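Local coordinates for abietadiene synthase, chloroplastic (Abies grandis, PDB 3S9V), which is a chloroplast enzyme of the terpene synthase family and is largely helical, with a metal-binding domain, at residues S510-I515 with N778-P783; Q475-T480 with K522-Y527. All coordinates share one frame; numbering follows the deposited sequence.

Contact 1 (S510-I515 with N778-P783); sequences SPASFI and NCLFQP
Cys779 and Leu780 meet Ala512 and Ser513 where helices 504-514 and 768-781 come side by side, a worked example of how small residues allow close helix packing. With alanine and serine on one side and cysteine on the other, the CA atoms of Ser513 and Cys779 approach to 6.7 Å. The thiol makes the contact: SG of Cys779 extends opposite its own backbone N (chi1 179°) and lies against the backbone of the other helix, 4.0 Å from CA of Ser513 and 4.2 Å from O of Ala512. One residue on, Leu780 starts from a CB bond that does not aim at the partner, but its CG stands beside its own backbone N (chi1 -52°), and the CD2 branch reaches across to the methyl of Ala512, CD2 to CB 4.0 Å. All four touching residues are buried, and their meeting is one of van der Waals packing.

The polar group of Ser513 is dealt with inside its own helix. Its OG donates to O of Ser510 over 2.7 Å, in the carbonyl plane and on a lone pair, while the backbone N of the same serine also reaches that oxygen at 3.0 Å. Two donors from one residue thus grip a single carbonyl and fix the hydroxyl's rotation in the turn around Pro511, where the helix is kinked. CA of Pro511 in turn lies over one face of the Phe514 ring, offset toward its rim.

Helix 461-491 covers the seam through His478, which touches both Ala512 and Leu780; helix 430-440 borders it through Arg431, beside Cys779; and Ile753 of helix 741-757 packs on Ser513 as helices 504-514 and 768-781 come together.

Contact 2 (Q475-T480 with K522-Y527); sequences QSIHQT and KCREVY
In the helical bundle of the terpene synthase fold, helix 461-491 is joined to helix 521-541 by His478 laid against Arg524. The imidazole presents NE2 over one face of the guanidinium, above its centre and 3.6 Å from its plane, with NE2 of His478 3.7 Å from CZ of Arg524. The planes are turned 56° apart, so this is a tilted approach rather than a parallel stack, and the two side chains cross at about a right angle. A bend in the arginine chain at chi3 (-76°) turns the flat group across the end of the imidazole. CG2 of Ile477 adds a looser, oblique touch to NH2 of Arg524 at 4.5 Å.

Helix 521-541 also runs into the aspartate-rich DDxxD sequence that, in class I terpene synthases, binds the catalytic metal ions; the arginine lies toward the other end of that helix. Each polar group finds its stronger partner beyond the pair. NE of Arg524 forms a salt bridge with Glu481, one turn beyond His478, while NE2 of His478 is hydrogen-bonded to O of Phe516, which leaves the ring and guanidinium to meet by packing. NH1 of Arg524 is also hydrogen-bonded to O of Glu517, and Tyr508 of helix 504-514 touches both His478 and Arg524.

How the contacts relate
Contacts 1 and 2 show how neighbouring helix pairings can be tied together by side chains of one bonding to main-chain oxygens of the other. Their centres lie 9 Å apart, and their segments alternate along the chain, so that 510-515 falls between the two halves of contact 2. Two probable hydrogen bonds join them: NH1 of Arg524 meets O of Ile515 at 2.8 Å, and NE2 of Gln475 meets O of Gln782 at 2.9 Å. Side chains of contact 2 thus reach a main-chain oxygen in each segment of contact 1. Of the four segments, 522-527 is the one whose helix leads on to the aspartate-rich sequence that, as in class I relatives, probably binds metal.

Contact 1 (S510-I515 with N778-P783)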
loop_
_atom_site.group_PDB
_atom_site.type_symbol
_atom_site.label_atom_id
_atom_site.label_comp_id
_atom_site.label_asym_id
_atom_site.label_seq_id
_atom_site.Cartn_x
_atom_site.Cartn_y
_atom_site.Cartn_z
ATOM N N SER A 510 13.371 15.425 6.787
ATOM C CA SER A 510 13.671 14.011 6.926
ATOM C C SER A 510 12.953 13.306 8.068
ATOM O O SER A 510 12.051 12.508 7.831
ATOM C CB SER A 510 15.183 13.804 7.044
ATOM O OG SER A 510 15.825 14.180 5.840
ATOM N N PRO A 511 13.330 13.588 9.323
ATOM C CA PRO A 511 12.621 12.886 10.396
ATOM C C PRO A 511 11.125 13.197 10.427
ATOM O O PRO A 511 10.313 12.345 10.785
ATOM C CB PRO A 511 13.343 13.363 11.650
ATOM C CG PRO A 511 13.702 14.767 11.296
ATOM C CD PRO A 511 14.207 14.637 9.873
ATOM N N ALA A 512 10.764 14.415 10.050
ATOM C CA ALA A 512 9.366 14.820 10.053
ATOM C C ALA A 512 8.544 13.963 9.098
ATOM O O ALA A 512 7.367 13.729 9.318
ATOM C CB ALA A 512 9.249 16.299 9.667
ATOM N N SER A 513 9.176 13.489 8.037
ATOM C CA SER A 513 8.483 12.675 7.055
ATOM C C SER A 513 8.194 11.244 7.520
ATOM O O SER A 513 7.285 10.602 6.981
ATOM C CB SER A 513 9.288 12.623 5.756
ATOM O OG SER A 513 10.338 11.670 5.855
ATOM N N PHE A 514 8.944 10.735 8.502
ATOM C CA PHE A 514 8.706 9.367 8.963
ATOM C C PHE A 514 8.374 9.166 10.441
ATOM O O PHE A 514 7.549 8.315 10.760
ATOM C CB PHE A 514 9.853 8.430 8.522
ATOM C CG PHE A 514 11.196 8.743 9.135
ATOM C CD1 PHE A 514 11.522 8.286 10.411
ATOM C CD2 PHE A 514 12.147 9.470 8.423
ATOM C CE1 PHE A 514 12.783 8.545 10.974
ATOM C CE2 PHE A 514 13.409 9.737 8.969
ATOM C CZ PHE A 514 13.726 9.274 10.249
ATOM N N ILE A 515 9.002 9.914 11.346
ATOM C CA ILE A 515 8.669 9.793 12.777
ATOM C C ILE A 515 7.957 11.083 13.141
ATOM O O ILE A 515 8.435 11.896 13.930
ATOM C CB ILE A 515 9.918 9.610 13.689
ATOM C CG1 ILE A 515 10.985 10.659 13.365
ATOM C CG2 ILE A 515 10.459 8.200 13.538
ATOM C CD1 ILE A 515 12.100 10.737 14.407
ATOM N N ASN A 778 4.912 19.613 0.401
ATOM C CA ASN A 778 3.865 18.626 0.679
ATOM C C ASN A 778 3.806 18.114 2.104
ATOM O O ASN A 778 2.736 17.753 2.596
ATOM C CB ASN A 778 4.008 17.405 -0.231
ATOM C CG ASN A 778 3.682 17.707 -1.669
ATOM O OD1 ASN A 778 2.667 18.332 -1.966
ATOM N ND2 ASN A 778 4.538 17.250 -2.579
ATOM N N CYS A 779 4.954 18.068 2.765
ATOM C CA CYS A 779 5.008 17.549 4.117
ATOM C C CYS A 779 4.872 18.601 5.204
ATOM O O CYS A 779 4.203 18.373 6.215
ATOM C CB CYS A 779 6.320 16.774 4.313
ATOM S SG CYS A 779 6.575 16.064 5.955
ATOM N N LEU A 780 5.481 19.762 4.994
ATOM C CA LEU A 780 5.461 20.797 6.023
ATOM C C LEU A 780 4.621 22.053 5.815
ATOM O O LEU A 780 4.233 22.688 6.791
ATOM C CB LEU A 780 6.899 21.234 6.329
ATOM C CG LEU A 780 7.937 20.163 6.675
ATOM C CD1 LEU A 780 9.294 20.828 6.858
ATOM C CD2 LEU A 780 7.534 19.424 7.934
ATOM N N PHE A 781 4.331 22.425 4.574
ATOM C CA PHE A 781 3.585 23.660 4.363
ATOM C C PHE A 781 2.161 23.572 3.829
ATOM O O PHE A 781 1.226 24.029 4.482
ATOM C CB PHE A 781 4.423 24.602 3.496
ATOM C CG PHE A 781 5.793 24.862 4.057
ATOM C CD1 PHE A 781 5.947 25.263 5.385
ATOM C CD2 PHE A 781 6.928 24.678 3.278
ATOM C CE1 PHE A 781 7.214 25.470 5.931
ATOM C CE2 PHE A 781 8.197 24.886 3.814
ATOM C CZ PHE A 781 8.340 25.282 5.146
ATOM N N GLN A 782 1.998 22.997 2.644
ATOM C CA GLN A 782 0.684 22.856 2.030
ATOM C C GLN A 782 -0.166 21.856 2.831
ATOM O O GLN A 782 0.185 20.679 2.932
ATOM C CB GLN A 782 0.856 22.358 0.593
ATOM C CG GLN A 782 -0.301 22.665 -0.333
ATOM C CD GLN A 782 0.078 23.675 -1.399
ATOM O OE1 GLN A 782 0.977 23.431 -2.208
ATOM N NE2 GLN A 782 -0.601 24.818 -1.404
ATOM N N PRO A 783 -1.280 22.313 3.429
ATOM C CA PRO A 783 -2.103 21.368 4.191
ATOM C C PRO A 783 -3.019 20.600 3.237
ATOM O O PRO A 783 -3.187 20.998 2.082
ATOM C CB PRO A 783 -2.899 22.274 5.139
ATOM C CG PRO A 783 -2.085 23.531 5.200
ATOM C CD PRO A 783 -1.651 23.692 3.768
#

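Contact 2 (Q475-T480 with K522-Y527)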
loop_
_atom_site.group_PDB
_atom_site.type_symbol
_atom_site.label_atom_id
_atom_site.label_comp_id
_atom_site.label_asym_id
_atom_site.label_seq_id
_atom_site.Cartn_x
_atom_site.Cartn_y
_atom_site.Cartn_z
ATOM N N GLN A 475 0.989 18.321 10.893
ATOM C CA GLN A 475 1.756 19.284 10.118
ATOM C C GLN A 475 1.844 20.622 10.854
ATOM O O GLN A 475 2.839 21.333 10.752
ATOM C CB GLN A 475 1.101 19.477 8.748
ATOM C CG GLN A 475 1.831 20.433 7.836
ATOM C CD GLN A 475 1.050 20.750 6.578
ATOM O OE1 GLN A 475 -0.019 21.361 6.634
ATOM N NE2 GLN A 475 1.579 20.334 5.431
ATOM N N SER A 476 0.798 20.962 11.599
ATOM C CA SER A 476 0.775 22.211 12.349
ATOM C C SER A 476 1.849 22.166 13.432
ATOM O O SER A 476 2.623 23.110 13.598
ATOM C CB SER A 476 -0.601 22.419 12.982
ATOM O OG SER A 476 -0.631 23.617 13.735
ATOM N N ILE A 477 1.880 21.061 14.170
ATOM C CA ILE A 477 2.862 20.862 15.227
ATOM C C ILE A 477 4.281 20.907 14.648
ATOM O O ILE A 477 5.199 21.430 15.280
ATOM C CB ILE A 477 2.636 19.505 15.919
ATOM C CG1 ILE A 477 1.313 19.538 16.696
ATOM C CG2 ILE A 477 3.816 19.171 16.812
ATOM C CD1 ILE A 477 0.927 18.206 17.325
ATOM N N HIS A 478 4.443 20.364 13.442
ATOM C CA HIS A 478 5.735 20.335 12.754
ATOM C C HIS A 478 6.224 21.725 12.352
ATOM O O HIS A 478 7.423 21.988 12.372
ATOM C CB HIS A 478 5.661 19.432 11.508
ATOM C CG HIS A 478 5.658 17.963 11.819
ATOM N ND1 HIS A 478 5.502 16.997 10.850
ATOM C CD2 HIS A 478 5.805 17.297 12.991
ATOM C CE1 HIS A 478 5.552 15.801 11.409
ATOM N NE2 HIS A 478 5.735 15.954 12.708
ATOM N N GLN A 479 5.300 22.608 11.982
ATOM C CA GLN A 479 5.654 23.971 11.593
ATOM C C GLN A 479 6.192 24.741 12.791
ATOM O O GLN A 479 7.043 25.617 12.646
ATOM C CB GLN A 479 4.438 24.687 11.018
ATOM C CG GLN A 479 3.905 24.010 9.780
ATOM C CD GLN A 479 2.633 24.630 9.281
ATOM O OE1 GLN A 479 1.715 24.888 10.055
ATOM N NE2 GLN A 479 2.559 24.860 7.975
ATOM N N THR A 480 5.687 24.413 13.971
ATOM C CA THR A 480 6.139 25.051 15.200
ATOM C C THR A 480 7.570 24.585 15.457
ATOM O O THR A 480 8.489 25.399 15.569
ATOM C CB THR A 480 5.257 24.639 16.394
ATOM O OG1 THR A 480 3.927 25.128 16.193
ATOM C CG2 THR A 480 5.810 25.198 17.692
ATOM N N LYS A 522 10.995 15.517 20.496
ATOM C CA LYS A 522 12.368 15.613 20.971
ATOM C C LYS A 522 13.317 14.821 20.082
ATOM O O LYS A 522 14.422 15.277 19.789
ATOM C CB LYS A 522 12.474 15.106 22.413
ATOM C CG LYS A 522 13.732 15.567 23.122
ATOM C CD LYS A 522 13.742 17.084 23.189
ATOM C CE LYS A 522 15.041 17.618 23.749
ATOM N NZ LYS A 522 15.061 19.113 23.754
ATOM N N CYS A 523 12.888 13.634 19.661
ATOM C CA CYS A 523 13.709 12.800 18.792
ATOM C C CYS A 523 13.909 13.528 17.467
ATOM O O CYS A 523 14.988 13.477 16.884
ATOM C CB CYS A 523 13.033 11.440 18.552
ATOM S SG CYS A 523 14.017 10.249 17.581
ATOM N N ARG A 524 12.870 14.211 16.994
ATOM C CA ARG A 524 12.963 14.955 15.739
ATOM C C ARG A 524 13.983 16.093 15.848
ATOM O O ARG A 524 14.769 16.348 14.920
ATOM C CB ARG A 524 11.603 15.552 15.368
ATOM C CG ARG A 524 10.601 14.564 14.801
ATOM C CD ARG A 524 9.476 15.311 14.105
ATOM N NE ARG A 524 8.536 15.908 15.053
ATOM C CZ ARG A 524 7.644 15.214 15.756
ATOM N NH1 ARG A 524 7.566 13.892 15.621
ATOM N NH2 ARG A 524 6.824 15.838 16.592
ATOM N N GLU A 525 13.958 16.776 16.991
ATOM C CA GLU A 525 14.853 17.900 17.237
ATOM C C GLU A 525 16.302 17.431 17.226
ATOM O O GLU A 525 17.135 17.963 16.488
ATOM C CB GLU A 525 14.531 18.546 18.591
ATOM C CG GLU A 525 15.387 19.756 18.944
ATOM C CD GLU A 525 15.420 20.023 20.445
ATOM O OE1 GLU A 525 14.336 20.079 21.066
ATOM O OE2 GLU A 525 16.528 20.177 21.007
ATOM N N VAL A 526 16.591 16.426 18.044
ATOM C CA VAL A 526 17.938 15.892 18.143
ATOM C C VAL A 526 18.406 15.262 16.834
ATOM O O VAL A 526 19.584 15.295 16.520
ATOM C CB VAL A 526 18.041 14.855 19.281
ATOM C CG1 VAL A 526 19.464 14.323 19.370
ATOM C CG2 VAL A 526 17.632 15.499 20.606
ATOM N N TYR A 527 17.475 14.701 16.077
ATOM C CA TYR A 527 17.796 14.077 14.797
ATOM C C TYR A 527 18.255 15.187 13.852
ATOM O O TYR A 527 19.268 15.068 13.162
ATOM C CB TYR A 527 16.542 13.383 14.238
ATOM C CG TYR A 527 16.763 12.539 13.009
ATOM C CD1 TYR A 527 17.153 13.112 11.804
ATOM C CD2 TYR A 527 16.573 11.158 13.053
ATOM C CE1 TYR A 527 17.348 12.331 10.668
ATOM C CE2 TYR A 527 16.762 10.372 11.931
ATOM C CZ TYR A 527 17.149 10.963 10.738
ATOM O OH TYR A 527 17.333 10.180 9.618
#